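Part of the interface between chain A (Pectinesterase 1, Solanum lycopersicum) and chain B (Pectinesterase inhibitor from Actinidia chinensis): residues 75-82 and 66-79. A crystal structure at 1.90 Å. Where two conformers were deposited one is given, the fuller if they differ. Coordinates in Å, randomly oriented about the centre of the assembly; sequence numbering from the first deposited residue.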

ATOM      1  N   ASP A  75      -9.354  -0.048 -20.410  1.00 19.71           N
ATOM      2  CA  ASP A  75      -8.792   0.706 -21.535  1.00 19.95           C
ATOM      3  C   ASP A  75      -7.313   0.428 -21.754  1.00 19.57           C
ATOM      4  O   ASP A  75      -6.689   1.017 -22.640  1.00 20.21           O
ATOM      5  CB  ASP A  75      -8.992   2.217 -21.317  1.00 20.07           C
ATOM      6  CG  ASP A  75     -10.449   2.633 -21.378  1.00 21.12           C
ATOM      7  OD1 ASP A  75     -11.285   1.850 -21.900  1.00 22.41           O
ATOM      8  OD2 ASP A  75     -10.850   3.731 -20.911  1.00 21.07           O
ATOM      9  N   GLY A  76      -6.740  -0.450 -20.937  1.00 19.19           N
ATOM     10  CA  GLY A  76      -5.401  -0.947 -21.167  1.00 18.98           C
ATOM     11  C   GLY A  76      -4.321  -0.506 -20.197  1.00 18.91           C
ATOM     12  O   GLY A  76      -3.154  -0.861 -20.394  1.00 18.69           O
ATOM     13  N   SER A  77      -4.679   0.257 -19.157  1.00 18.03           N
ATOM     14  CA  SER A  77      -3.720   0.552 -18.099  1.00 17.59           C
ATOM     15  C   SER A  77      -3.565  -0.638 -17.163  1.00 16.54           C
ATOM     16  O   SER A  77      -4.493  -1.418 -16.996  1.00 16.98           O
ATOM     17  CB  SER A  77      -4.154   1.766 -17.273  1.00 17.45           C
ATOM     18  OG  SER A  77      -3.176   2.065 -16.290  1.00 17.69           O
ATOM     19  N   THR A  78      -2.400  -0.776 -16.541  1.00 15.71           N
ATOM     20  CA  THR A  78      -2.306  -1.613 -15.353  1.00 15.53           C
ATOM     21  C   THR A  78      -2.951  -0.851 -14.204  1.00 14.94           C
ATOM     22  O   THR A  78      -3.061   0.386 -14.233  1.00 15.03           O
ATOM     23  CB  THR A  78      -0.864  -1.954 -14.964  1.00 15.60           C
ATOM     24  OG1 THR A  78      -0.173  -0.763 -14.580  1.00 14.94           O
ATOM     25  CG2 THR A  78      -0.071  -2.511 -16.144  1.00 17.08           C
ATOM     26  N   THR A  79      -3.379  -1.598 -13.203  1.00 14.65           N
ATOM     27  CA  THR A  79      -3.878  -1.030 -11.968  1.00 14.39           C
ATOM     28  C   THR A  79      -2.863  -0.056 -11.387  1.00 14.53           C
ATOM     29  O   THR A  79      -3.205   1.064 -11.053  1.00 15.09           O
ATOM     30  CB  THR A  79      -4.187  -2.175 -10.973  1.00 14.67           C
ATOM     31  OG1 THR A  79      -5.168  -3.066 -11.547  1.00 13.98           O
ATOM     32  CG2 THR A  79      -4.843  -1.638  -9.704  1.00 14.45           C
ATOM     33  N   PHE A  80      -1.606  -0.487 -11.302  1.00 14.38           N
ATOM     34  CA  PHE A  80      -0.535   0.300 -10.705  1.00 14.80           C
ATOM     35  C   PHE A  80      -0.389   1.658 -11.390  1.00 14.80           C
ATOM     36  O   PHE A  80      -0.237   2.667 -10.724  1.00 14.51           O
ATOM     37  CB  PHE A  80       0.781  -0.511 -10.756  1.00 14.52           C
ATOM     38  CG  PHE A  80       1.963   0.164 -10.108  1.00 13.39           C
ATOM     39  CD1 PHE A  80       2.863   0.895 -10.861  1.00 13.24           C
ATOM     40  CD2 PHE A  80       2.207   0.009  -8.752  1.00 13.54           C
ATOM     41  CE1 PHE A  80       3.977   1.493 -10.265  1.00 13.00           C
ATOM     42  CE2 PHE A  80       3.312   0.598  -8.146  1.00 13.92           C
ATOM     43  CZ  PHE A  80       4.201   1.345  -8.902  1.00 13.90           C
ATOM     44  N   ARG A  81      -0.460   1.678 -12.719  1.00 15.50           N
ATOM     45  CA  ARG A  81      -0.255   2.908 -13.496  1.00 16.13           C
ATOM     46  C   ARG A  81      -1.561   3.668 -13.818  1.00 15.16           C
ATOM     47  O   ARG A  81      -1.525   4.652 -14.558  1.00 15.15           O
ATOM     48  CB  ARG A  81       0.496   2.596 -14.800  1.00 16.89           C
ATOM     49  CG  ARG A  81       1.972   2.362 -14.645  1.00 21.61           C
ATOM     50  CD  ARG A  81       2.681   2.140 -15.988  1.00 28.05           C
ATOM     51  NE  ARG A  81       2.888   3.418 -16.684  1.00 33.02           N
ATOM     52  CZ  ARG A  81       3.060   3.569 -18.003  1.00 37.40           C
ATOM     53  NH1 ARG A  81       3.068   2.524 -18.830  1.00 38.93           N
ATOM     54  NH2 ARG A  81       3.224   4.793 -18.502  1.00 39.32           N
ATOM     55  N   SER A  82      -2.686   3.213 -13.272  1.00 13.64           N
ATOM     56  CA  SER A  82      -3.988   3.859 -13.471  1.00 13.53           C
ATOM     57  C   SER A  82      -4.227   5.064 -12.543  1.00 12.95           C
ATOM     58  O   SER A  82      -5.155   5.843 -12.766  1.00 13.21           O
ATOM     59  CB  SER A  82      -5.144   2.854 -13.300  1.00 13.47           C
ATOM     60  OG  SER A  82      -5.367   2.479 -11.936  1.00 12.64           O
TER
ATOM     61  N   PRO B  66       1.169  -2.234 -27.310  1.00 24.21           N
ATOM     62  CA  PRO B  66       1.031  -1.234 -26.238  1.00 24.17           C
ATOM     63  C   PRO B  66       0.647  -1.776 -24.847  1.00 23.60           C
ATOM     64  O   PRO B  66       1.158  -1.265 -23.847  1.00 23.23           O
ATOM     65  CB  PRO B  66      -0.065  -0.302 -26.769  1.00 24.30           C
ATOM     66  CG  PRO B  66       0.071  -0.399 -28.249  1.00 24.56           C
ATOM     67  CD  PRO B  66       0.349  -1.869 -28.483  1.00 24.65           C
ATOM     68  N   LYS B  67      -0.219  -2.781 -24.783  1.00 22.95           N
ATOM     69  CA  LYS B  67      -0.649  -3.320 -23.493  1.00 22.63           C
ATOM     70  C   LYS B  67       0.509  -4.030 -22.802  1.00 21.58           C
ATOM     71  O   LYS B  67       0.746  -3.843 -21.609  1.00 20.82           O
ATOM     72  CB  LYS B  67      -1.829  -4.276 -23.657  1.00 22.78           C
ATOM     73  CG  LYS B  67      -2.540  -4.624 -22.341  1.00 24.29           C
ATOM     74  CD  LYS B  67      -3.797  -5.453 -22.601  1.00 25.99           C
ATOM     75  CE  LYS B  67      -4.332  -6.107 -21.340  1.00 27.93           C
ATOM     76  NZ  LYS B  67      -5.794  -6.437 -21.431  1.00 28.28           N
ATOM     77  N   LEU B  68       1.232  -4.837 -23.571  1.00 20.06           N
ATOM     78  CA  LEU B  68       2.386  -5.554 -23.061  1.00 19.36           C
ATOM     79  C   LEU B  68       3.454  -4.579 -22.583  1.00 18.89           C
ATOM     80  O   LEU B  68       4.028  -4.767 -21.514  1.00 18.30           O
ATOM     81  CB  LEU B  68       2.956  -6.490 -24.137  1.00 19.20           C
ATOM     82  CG  LEU B  68       4.201  -7.293 -23.751  1.00 19.47           C
ATOM     83  CD1 LEU B  68       3.946  -8.239 -22.559  1.00 19.73           C
ATOM     84  CD2 LEU B  68       4.698  -8.072 -24.965  1.00 18.77           C
ATOM     85  N   LYS B  69       3.711  -3.540 -23.377  1.00 18.38           N
ATOM     86  CA  LYS B  69       4.699  -2.530 -23.028  1.00 18.75           C
ATOM     87  C   LYS B  69       4.324  -1.815 -21.729  1.00 17.75           C
ATOM     88  O   LYS B  69       5.194  -1.472 -20.935  1.00 17.42           O
ATOM     89  CB  LYS B  69       4.849  -1.509 -24.147  1.00 19.04           C
ATOM     90  CG  LYS B  69       5.475  -2.089 -25.408  1.00 21.73           C
ATOM     91  CD  LYS B  69       5.859  -1.002 -26.399  1.00 25.39           C
ATOM     92  CE  LYS B  69       7.183  -0.349 -26.019  1.00 27.99           C
ATOM     93  NZ  LYS B  69       7.195   1.102 -26.380  1.00 31.74           N
ATOM     94  N   GLY B  70       3.031  -1.587 -21.531  1.00 16.96           N
ATOM     95  CA  GLY B  70       2.544  -0.969 -20.301  1.00 15.99           C
ATOM     96  C   GLY B  70       2.764  -1.870 -19.089  1.00 15.29           C
ATOM     97  O   GLY B  70       3.021  -1.380 -17.997  1.00 14.99           O
ATOM     98  N   ARG B  71       2.644  -3.180 -19.279  1.00 14.39           N
ATOM     99  CA  ARG B  71       2.942  -4.148 -18.225  1.00 14.29           C
ATOM    100  C   ARG B  71       4.428  -4.138 -17.876  1.00 14.83           C
ATOM    101  O   ARG B  71       4.808  -4.073 -16.688  1.00 14.25           O
ATOM    102  CB  ARG B  71       2.449  -5.542 -18.605  1.00 14.43           C
ATOM    103  CG  ARG B  71       0.947  -5.613 -18.653  1.00 14.01           C
ATOM    104  CD  ARG B  71       0.391  -6.920 -19.172  1.00 14.57           C
ATOM    105  NE  ARG B  71      -1.044  -6.958 -18.956  1.00 15.30           N
ATOM    106  CZ  ARG B  71      -1.767  -8.057 -18.823  1.00 17.07           C
ATOM    107  NH1 ARG B  71      -3.065  -7.950 -18.592  1.00 18.45           N
ATOM    108  NH2 ARG B  71      -1.221  -9.255 -18.946  1.00 16.84           N
ATOM    109  N   TYR B  72       5.283  -4.141 -18.896  1.00 14.48           N
ATOM    110  CA  TYR B  72       6.715  -4.058 -18.656  1.00 14.59           C
ATOM    111  C   TYR B  72       7.105  -2.742 -17.990  1.00 14.85           C
ATOM    112  O   TYR B  72       8.011  -2.710 -17.167  1.00 14.51           O
ATOM    113  CB  TYR B  72       7.504  -4.187 -19.951  1.00 14.60           C
ATOM    114  CG  TYR B  72       7.475  -5.549 -20.613  1.00 15.10           C
ATOM    115  CD1 TYR B  72       7.550  -5.660 -22.005  1.00 16.72           C
ATOM    116  CD2 TYR B  72       7.413  -6.730 -19.861  1.00 16.43           C
ATOM    117  CE1 TYR B  72       7.545  -6.898 -22.632  1.00 15.90           C
ATOM    118  CE2 TYR B  72       7.396  -7.968 -20.474  1.00 16.09           C
ATOM    119  CZ  TYR B  72       7.472  -8.053 -21.864  1.00 18.49           C
ATOM    120  OH  TYR B  72       7.464  -9.294 -22.473  1.00 17.68           O
ATOM    121  N   GLU B  73       6.438  -1.650 -18.354  1.00 15.53           N
ATOM    122  CA  GLU B  73       6.802  -0.359 -17.785  1.00 16.31           C
ATOM    123  C   GLU B  73       6.439  -0.335 -16.306  1.00 14.85           C
ATOM    124  O   GLU B  73       7.175   0.208 -15.497  1.00 14.11           O
ATOM    125  CB  GLU B  73       6.159   0.808 -18.528  1.00 17.18           C
ATOM    126  CG  GLU B  73       6.630   2.177 -18.022  1.00 22.44           C
ATOM    127  CD  GLU B  73       8.152   2.396 -18.136  1.00 30.15           C
ATOM    128  OE1 GLU B  73       8.765   1.929 -19.129  1.00 35.27           O
ATOM    129  OE2 GLU B  73       8.752   3.041 -17.230  1.00 34.97           O
ATOM    130  N   THR B  74       5.321  -0.956 -15.962  1.00 14.98           N
ATOM    131  CA  THR B  74       4.902  -1.076 -14.566  1.00 14.55           C
ATOM    132  C   THR B  74       5.940  -1.906 -13.797  1.00 14.84           C
ATOM    133  O   THR B  74       6.376  -1.538 -12.702  1.00 14.33           O
ATOM    134  CB  THR B  74       3.509  -1.726 -14.522  1.00 15.11           C
ATOM    135  OG1 THR B  74       2.526  -0.786 -14.973  1.00 14.83           O
ATOM    136  CG2 THR B  74       3.075  -2.079 -13.107  1.00 15.03           C
ATOM    137  N   CYS B  75       6.356  -3.029 -14.387  1.00 14.55           N
ATOM    138  CA  CYS B  75       7.381  -3.880 -13.777  1.00 14.53           C
ATOM    139  C   CYS B  75       8.649  -3.098 -13.540  1.00 14.19           C
ATOM    140  O   CYS B  75       9.239  -3.151 -12.462  1.00 13.74           O
ATOM    141  CB  CYS B  75       7.661  -5.095 -14.664  1.00 14.47           C
ATOM    142  SG  CYS B  75       6.269  -6.232 -14.678  1.00 15.31           S
ATOM    143  N   SER B  76       9.042  -2.329 -14.550  1.00 14.08           N
ATOM    144  CA  SER B  76      10.236  -1.515 -14.486  1.00 14.43           C
ATOM    145  C   SER B  76      10.184  -0.482 -13.340  1.00 14.04           C
ATOM    146  O   SER B  76      11.148  -0.323 -12.600  1.00 13.05           O
ATOM    147  CB  SER B  76      10.426  -0.820 -15.836  1.00 15.11           C
ATOM    148  OG  SER B  76      11.552   0.012 -15.811  0.50 17.25           O
ATOM    149  N   GLU B  77       9.056   0.204 -13.199  1.00 13.79           N
ATOM    150  CA  GLU B  77       8.884   1.196 -12.119  1.00 14.35           C
ATOM    151  C   GLU B  77       8.953   0.538 -10.738  1.00 13.53           C
ATOM    152  O   GLU B  77       9.587   1.053  -9.821  1.00 13.30           O
ATOM    153  CB  GLU B  77       7.565   1.950 -12.297  1.00 15.01           C
ATOM    154  CG  GLU B  77       7.593   2.899 -13.489  1.00 19.28           C
ATOM    155  CD  GLU B  77       6.237   3.522 -13.836  1.00 24.41           C
ATOM    156  OE1 GLU B  77       6.157   4.199 -14.896  1.00 29.38           O
ATOM    157  OE2 GLU B  77       5.263   3.346 -13.076  1.00 24.92           O
ATOM    158  N   ASN B  78       8.335  -0.629 -10.620  1.00 12.55           N
ATOM    159  CA  ASN B  78       8.349  -1.394  -9.382  1.00 12.41           C
ATOM    160  C   ASN B  78       9.728  -1.892  -9.007  1.00 12.07           C
ATOM    161  O   ASN B  78      10.109  -1.833  -7.838  1.00 11.48           O
ATOM    162  CB  ASN B  78       7.373  -2.562  -9.465  1.00 12.45           C
ATOM    163  CG  ASN B  78       5.960  -2.144  -9.133  1.00 13.11           C
ATOM    164  OD1 ASN B  78       5.556  -2.126  -7.964  1.00 15.33           O
ATOM    165  ND2 ASN B  78       5.194  -1.817 -10.152  1.00 13.03           N
ATOM    166  N   TYR B  79      10.499  -2.349  -9.993  1.00 11.64           N
ATOM    167  CA  TYR B  79      11.849  -2.798  -9.704  1.00 11.48           C
ATOM    168  C   TYR B  79      12.741  -1.616  -9.318  1.00 11.63           C
ATOM    169  O   TYR B  79      13.612  -1.763  -8.477  1.00 11.86           O
ATOM    170  CB  TYR B  79      12.434  -3.626 -10.861  1.00 11.86           C
ATOM    171  CG  TYR B  79      12.121  -5.088 -10.701  1.00 11.16           C
ATOM    172  CD1 TYR B  79      10.877  -5.601 -11.067  1.00 13.64           C
ATOM    173  CD2 TYR B  79      13.046  -5.951 -10.125  1.00 13.47           C
ATOM    174  CE1 TYR B  79      10.575  -6.960 -10.894  1.00 12.60           C
ATOM    175  CE2 TYR B  79      12.768  -7.311  -9.962  1.00 13.77           C
ATOM    176  CZ  TYR B  79      11.530  -7.801 -10.341  1.00 13.34           C
ATOM    177  OH  TYR B  79      11.260  -9.142 -10.171  1.00 14.27           O
TER
HETATM  178  O   HOH W   1      -0.738  -2.568 -19.832  1.00 19.39           O

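A loop of the pectinesterase packs along one side of an inhibitor helix in a small, mixed contact, with a single direct hydrogen bond between two threonines at its centre, nonpolar packing around it, a long salt bridge and a bridging water. Together the two stretches bury 464 Å², and the loop follows the helix in register, with Gly A76 beside Lys B67, Thr A78 beside Arg B71 and Arg A81 beside Thr B74.

The central bond joins Thr A78 OG1 to Thr B74 OG1 at 2.7 Å. Both residues are buried and both direct their CA-to-CB bonds toward the partner, so the short threonine side chains bring hydroxyl to hydroxyl without a long, flexible arm. Arg A81 N donates to Thr A78 OG1 at 3.1 Å, so this oxygen, with Thr A78 in the p rotamer, also accepts a bond within its own loop. Thr B74 OG1 lies 3.1 Å from Gly B70 O, one helical turn back. Either hydroxyl could donate across the interface.

Threonine suits these places because it offers a methyl as well as a hydroxyl. Thr A78 CG2 rests 3.8 Å from Gly B70 O and 4.0 Å from Arg B71 CA, packing against the helix backbone. On the other side of the interface, Thr B74 CG2 meets Phe A80 CB at 3.6 Å. Gly B70 has no side chain, though there is room for a CB here; Arg A81 NH1 comes within 3.8 Å of Gly B70 CA.

Phe A80, in the t rotamer, directs its CA-to-CB bond toward the helix, and its buried ring lies beside Glu B77 and Asn B78. Asn B78 ND2 lies over one face of the ring, 3.5 Å from Phe A80 CE1. The amide is held by its own helix, since Asn B78 ND2 donates to Thr B74 O at 2.8 Å; its hydrogen-bonding need is thus partly met even beside a nonpolar ring. At the ring edge, Glu B77 OE2 approaches Phe A80 CE1 to 3.6 Å, a favourable position for a carboxylate because the edge of an aromatic ring carries slight positive charge.

Arg A81 is exposed, yet the other stretch covers 84 Å² of it. Its long chain runs across the helix, with Arg A81 CD 3.1 Å from Thr B74 OG1, and Arg A81 NH1 reaches Glu B73 CB at 3.5 Å; Glu B73 CG lies over one face of the guanidinium. The salt bridge from Arg A81 NE to Glu B77 OE1 is long, at 3.8 Å, and the oxygen sits well out of the guanidinium plane, so the attraction is one of charge without a directed N-H bond.

At the start of the helix, water 1 donates to Gly A76 O at 3.0 Å and to Lys B67 O at 2.6 Å, linking two backbone carbonyls that could not bond to each other directly. Glycine suits position A76 because its backbone angles, 111/3, would jam a CB against the preceding carbonyl oxygen.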